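Tailspike protein (PDB 6E1R) probably binds and cleaves the capsular polysaccharide of Acinetobacter baumannii as a trimeric phage tailspike, represented here by most of the chain without its N-terminal part. Local coordinates at residues T123-G135 and F159-F171. Numbering follows the deposited sequence.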
loop_
_atom_site.group_PDB
_atom_site.type_symbol
_atom_site.label_atom_id
_atom_site.label_comp_id
_atom_site.label_asym_id
_atom_site.label_seq_id
_atom_site.Cartn_x
_atom_site.Cartn_y
_atom_site.Cartn_z
ATOM N N THR A 123 -16.080 -24.763 -22.663
ATOM C CA THR A 123 -15.754 -25.760 -21.652
ATOM C C THR A 123 -16.155 -25.219 -20.290
ATOM O O THR A 123 -15.591 -24.222 -19.827
ATOM C CB THR A 123 -14.262 -26.103 -21.673
ATOM O OG1 THR A 123 -13.739 -25.918 -22.996
ATOM C CG2 THR A 123 -14.035 -27.524 -21.220
ATOM N N GLU A 124 -17.123 -25.871 -19.653
ATOM C CA GLU A 124 -17.583 -25.414 -18.350
ATOM C C GLU A 124 -16.482 -25.589 -17.313
ATOM O O GLU A 124 -15.811 -26.623 -17.261
ATOM C CB GLU A 124 -18.841 -26.175 -17.932
ATOM C CG GLU A 124 -20.059 -25.845 -18.783
ATOM C CD GLU A 124 -21.353 -26.351 -18.180
ATOM O OE1 GLU A 124 -21.294 -27.131 -17.206
ATOM O OE2 GLU A 124 -22.432 -25.971 -18.679
ATOM N N LEU A 125 -16.300 -24.566 -16.483
ATOM C CA LEU A 125 -15.226 -24.552 -15.494
ATOM C C LEU A 125 -15.659 -25.409 -14.313
ATOM O O LEU A 125 -16.491 -24.995 -13.499
ATOM C CB LEU A 125 -14.908 -23.119 -15.078
ATOM C CG LEU A 125 -13.678 -22.804 -14.217
ATOM C CD1 LEU A 125 -13.299 -21.345 -14.400
ATOM C CD2 LEU A 125 -13.893 -23.101 -12.742
ATOM N N ASP A 126 -15.103 -26.613 -14.220
ATOM C CA ASP A 126 -15.335 -27.453 -13.055
ATOM C C ASP A 126 -14.633 -26.873 -11.835
ATOM O O ASP A 126 -13.603 -26.200 -11.942
ATOM C CB ASP A 126 -14.837 -28.876 -13.306
ATOM C CG ASP A 126 -15.642 -29.597 -14.364
ATOM O OD1 ASP A 126 -16.790 -29.182 -14.631
ATOM O OD2 ASP A 126 -15.125 -30.582 -14.927
ATOM N N ALA A 127 -15.203 -27.138 -10.664
ATOM C CA ALA A 127 -14.635 -26.611 -9.434
ATOM C C ALA A 127 -13.250 -27.201 -9.191
ATOM O O ALA A 127 -12.946 -28.323 -9.605
ATOM C CB ALA A 127 -15.554 -26.919 -8.251
ATOM N N THR A 128 -12.404 -26.419 -8.518
ATOM C CA THR A 128 -11.057 -26.819 -8.108
ATOM C C THR A 128 -10.146 -27.133 -9.291
ATOM O O THR A 128 -9.164 -27.865 -9.140
ATOM C CB THR A 128 -11.089 -28.008 -7.142
ATOM O OG1 THR A 128 -11.530 -29.182 -7.835
ATOM C CG2 THR A 128 -12.025 -27.719 -5.978
ATOM N N LEU A 129 -10.435 -26.589 -10.472
ATOM C CA LEU A 129 -9.575 -26.818 -11.625
ATOM C C LEU A 129 -8.272 -26.044 -11.476
ATOM O O LEU A 129 -8.282 -24.820 -11.315
ATOM C CB LEU A 129 -10.276 -26.402 -12.915
ATOM C CG LEU A 129 -9.326 -26.376 -14.120
ATOM C CD1 LEU A 129 -8.859 -27.781 -14.491
ATOM C CD2 LEU A 129 -9.944 -25.666 -15.317
ATOM N N ARG A 130 -7.151 -26.755 -11.538
ATOM C CA ARG A 130 -5.830 -26.140 -11.614
ATOM C C ARG A 130 -5.225 -26.514 -12.960
ATOM O O ARG A 130 -4.880 -27.678 -13.191
ATOM C CB ARG A 130 -4.942 -26.593 -10.456
ATOM C CG ARG A 130 -3.504 -26.118 -10.556
ATOM C CD ARG A 130 -2.669 -26.677 -9.419
ATOM N NE ARG A 130 -1.241 -26.461 -9.630
ATOM C CZ ARG A 130 -0.288 -27.041 -8.909
ATOM N NH1 ARG A 130 -0.612 -27.868 -7.925
ATOM N NH2 ARG A 130 0.988 -26.790 -9.168
ATOM N N ILE A 131 -5.101 -25.530 -13.848
ATOM C CA ILE A 131 -4.614 -25.744 -15.204
ATOM C C ILE A 131 -3.464 -24.780 -15.458
ATOM O O ILE A 131 -3.569 -23.586 -15.153
ATOM C CB ILE A 131 -5.739 -25.566 -16.244
ATOM C CG1 ILE A 131 -5.193 -25.665 -17.668
ATOM C CG2 ILE A 131 -6.485 -24.253 -16.025
ATOM C CD1 ILE A 131 -6.269 -25.590 -18.728
ATOM N N GLU A 132 -2.363 -25.299 -15.999
ATOM C CA GLU A 132 -1.152 -24.522 -16.216
ATOM C C GLU A 132 -0.646 -24.738 -17.637
ATOM O O GLU A 132 -1.059 -25.667 -18.337
ATOM C CB GLU A 132 -0.064 -24.893 -15.198
ATOM C CG GLU A 132 -0.491 -24.739 -13.745
ATOM C CD GLU A 132 0.585 -25.170 -12.767
ATOM O OE1 GLU A 132 1.347 -26.104 -13.093
ATOM O OE2 GLU A 132 0.665 -24.580 -11.668
ATOM N N GLY A 133 0.258 -23.861 -18.058
ATOM C CA GLY A 133 0.866 -23.963 -19.369
ATOM C C GLY A 133 2.377 -23.908 -19.274
ATOM O O GLY A 133 2.943 -23.220 -18.426
ATOM N N ASP A 134 3.029 -24.655 -20.169
ATOM C CA ASP A 134 4.484 -24.755 -20.189
ATOM C C ASP A 134 5.110 -23.980 -21.345
ATOM O O ASP A 134 6.244 -24.270 -21.738
ATOM C CB ASP A 134 4.919 -26.220 -20.248
ATOM C CG ASP A 134 4.253 -26.989 -21.378
ATOM O OD1 ASP A 134 3.633 -26.352 -22.258
ATOM O OD2 ASP A 134 4.362 -28.233 -21.393
ATOM N N GLY A 135 4.397 -23.001 -21.896
ATOM C CA GLY A 135 4.902 -22.247 -23.028
ATOM C C GLY A 135 6.010 -21.275 -22.677
ATOM O O GLY A 135 6.647 -21.395 -21.625
ATOM N N PHE A 159 -22.097 -21.112 -7.154
ATOM C CA PHE A 159 -20.714 -21.298 -6.734
ATOM C C PHE A 159 -20.113 -22.575 -7.307
ATOM O O PHE A 159 -19.069 -23.034 -6.832
ATOM C CB PHE A 159 -20.611 -21.316 -5.207
ATOM C CG PHE A 159 -21.107 -20.064 -4.542
ATOM C CD1 PHE A 159 -22.453 -19.898 -4.259
ATOM C CD2 PHE A 159 -20.224 -19.060 -4.180
ATOM C CE1 PHE A 159 -22.909 -18.750 -3.641
ATOM C CE2 PHE A 159 -20.674 -17.911 -3.559
ATOM C CZ PHE A 159 -22.019 -17.755 -3.291
ATOM N N SER A 160 -20.755 -23.159 -8.322
ATOM C CA SER A 160 -20.330 -24.453 -8.843
ATOM C C SER A 160 -18.953 -24.404 -9.494
ATOM O O SER A 160 -18.331 -25.456 -9.676
ATOM C CB SER A 160 -21.364 -24.977 -9.837
ATOM O OG SER A 160 -22.651 -25.036 -9.246
ATOM N N SER A 161 -18.466 -23.219 -9.856
ATOM C CA SER A 161 -17.134 -23.063 -10.424
ATOM C C SER A 161 -16.138 -22.488 -9.425
ATOM O O SER A 161 -15.026 -22.121 -9.820
ATOM C CB SER A 161 -17.188 -22.173 -11.668
ATOM O OG SER A 161 -17.986 -22.754 -12.683
ATOM N N GLU A 162 -16.510 -22.403 -8.149
ATOM C CA GLU A 162 -15.632 -21.810 -7.149
ATOM C C GLU A 162 -14.334 -22.600 -7.032
ATOM O O GLU A 162 -14.302 -23.817 -7.238
ATOM C CB GLU A 162 -16.340 -21.739 -5.793
ATOM C CG GLU A 162 -15.576 -20.973 -4.724
ATOM C CD GLU A 162 -16.294 -20.944 -3.391
ATOM O OE1 GLU A 162 -16.796 -22.001 -2.956
ATOM O OE2 GLU A 162 -16.363 -19.857 -2.781
ATOM N N SER A 163 -13.255 -21.878 -6.715
ATOM C CA SER A 163 -11.913 -22.425 -6.543
ATOM C C SER A 163 -11.338 -22.868 -7.881
ATOM O O SER A 163 -11.834 -23.816 -8.497
ATOM C CB SER A 163 -11.907 -23.583 -5.540
ATOM O OG SER A 163 -12.359 -23.155 -4.268
ATOM N N SER A 164 -10.299 -22.177 -8.343
ATOM C CA SER A 164 -9.638 -22.522 -9.594
ATOM C C SER A 164 -8.268 -21.859 -9.611
ATOM O O SER A 164 -7.963 -20.994 -8.786
ATOM C CB SER A 164 -10.471 -22.107 -10.812
ATOM O OG SER A 164 -10.824 -20.739 -10.753
ATOM N N TYR A 165 -7.441 -22.280 -10.564
ATOM C CA TYR A 165 -6.107 -21.719 -10.725
ATOM C C TYR A 165 -5.748 -21.737 -12.201
ATOM O O TYR A 165 -5.870 -22.775 -12.858
ATOM C CB TYR A 165 -5.072 -22.504 -9.910
ATOM C CG TYR A 165 -3.686 -21.894 -9.918
ATOM C CD1 TYR A 165 -2.775 -22.197 -10.924
ATOM C CD2 TYR A 165 -3.287 -21.018 -8.916
ATOM C CE1 TYR A 165 -1.509 -21.644 -10.932
ATOM C CE2 TYR A 165 -2.022 -20.460 -8.916
ATOM C CZ TYR A 165 -1.137 -20.776 -9.926
ATOM O OH TYR A 165 0.122 -20.222 -9.931
ATOM N N PHE A 166 -5.311 -20.591 -12.714
ATOM C CA PHE A 166 -4.918 -20.449 -14.113
ATOM C C PHE A 166 -3.502 -19.896 -14.148
ATOM O O PHE A 166 -3.281 -18.722 -13.835
ATOM C CB PHE A 166 -5.889 -19.539 -14.865
ATOM C CG PHE A 166 -7.285 -20.077 -14.923
ATOM C CD1 PHE A 166 -8.183 -19.821 -13.901
ATOM C CD2 PHE A 166 -7.698 -20.850 -15.994
ATOM C CE1 PHE A 166 -9.468 -20.320 -13.949
ATOM C CE2 PHE A 166 -8.981 -21.353 -16.047
ATOM C CZ PHE A 166 -9.866 -21.089 -15.022
ATOM N N GLY A 167 -2.548 -20.738 -14.534
ATOM C CA GLY A 167 -1.154 -20.350 -14.508
ATOM C C GLY A 167 -0.495 -20.298 -15.869
ATOM O O GLY A 167 -0.330 -21.328 -16.530
ATOM N N LYS A 168 -0.123 -19.091 -16.295
ATOM C CA LYS A 168 0.685 -18.873 -17.493
ATOM C C LYS A 168 0.005 -19.449 -18.739
ATOM O O LYS A 168 0.526 -20.330 -19.424
ATOM C CB LYS A 168 2.090 -19.449 -17.291
ATOM C CG LYS A 168 2.765 -18.879 -16.052
ATOM C CD LYS A 168 4.065 -19.574 -15.711
ATOM C CE LYS A 168 4.698 -18.947 -14.476
ATOM N NZ LYS A 168 5.893 -19.697 -14.006
ATOM N N LEU A 169 -1.186 -18.923 -19.017
ATOM C CA LEU A 169 -1.969 -19.292 -20.186
ATOM C C LEU A 169 -2.368 -18.034 -20.941
ATOM O O LEU A 169 -2.638 -16.995 -20.334
ATOM C CB LEU A 169 -3.220 -20.091 -19.796
ATOM C CG LEU A 169 -2.976 -21.478 -19.201
ATOM C CD1 LEU A 169 -4.276 -22.090 -18.706
ATOM C CD2 LEU A 169 -2.320 -22.381 -20.232
HETATM N N MSE A 170 -2.401 -18.133 -22.265
HETATM C CA MSE A 170 -2.801 -17.010 -23.101
HETATM C C MSE A 170 -4.114 -17.324 -23.804
HETATM O O MSE A 170 -4.346 -18.456 -24.221
HETATM C CB MSE A 170 -1.709 -16.683 -24.120
HETATM C CG MSE A 170 -1.964 -15.425 -24.927
HETATM SE SE MSE A 170 -0.396 -14.891 -25.953
HETATM C CE MSE A 170 -1.085 -13.239 -26.734
ATOM N N PHE A 171 -4.980 -16.323 -23.931
ATOM C CA PHE A 171 -6.294 -16.499 -24.532
ATOM C C PHE A 171 -6.388 -15.629 -25.776
ATOM O O PHE A 171 -6.184 -14.412 -25.702
ATOM C CB PHE A 171 -7.397 -16.150 -23.532
ATOM C CG PHE A 171 -7.321 -16.934 -22.255
ATOM C CD1 PHE A 171 -7.918 -18.179 -22.156
ATOM C CD2 PHE A 171 -6.639 -16.435 -21.158
ATOM C CE1 PHE A 171 -7.847 -18.908 -20.983
ATOM C CE2 PHE A 171 -6.562 -17.159 -19.982
ATOM C CZ PHE A 171 -7.167 -18.397 -19.895
#
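L125 and I131 approach the F166 ring from different places. CD1 of L125, which comes from the opposite direction, meets the ring edge in plane, 3.5 Å from CZ of F166; CG2 of I131 lies obliquely beside it, 3.6 Å from CD2 of F166. With CG1 anti to the backbone N (chi1 175°), I131 reaches along the interior to CD1 of L169, the two side chains crossing at about a right angle. The F166 ring in turn meets that of F195 on strand 189-196, their planes nearly parallel, extending the apolar row.

On the opposite face of the sheet, R130 and Y165 lie side by side, CG of R130 4.0 Å from CD1 of Y165, while the guanidinium plane stands 75° from the ring. E132 OE2 sits at the guanidinium edge, in its plane, taking weak hydrogen bonds from NE and NH2 within a salt bridge, and also pairs with K168 of a second subunit; R130 NH1 is hydrogen-bonded to G133 O of that subunit.

Backbone hydrogen bonds join the parallel strands 129-133 and 164-167, including a nearly straight one of 3.0 Å from I131 N to Y165 O. At the turn, S161 OG donates to an in-plane lone pair of L125 O and is also hydrogen-bonded to K156 N. Here the coils enclose an apolar core while R130 and E132 face a second subunit; such stacked parallel coils are typical of the right-handed parallel beta-helix of trimeric phage tailspikes.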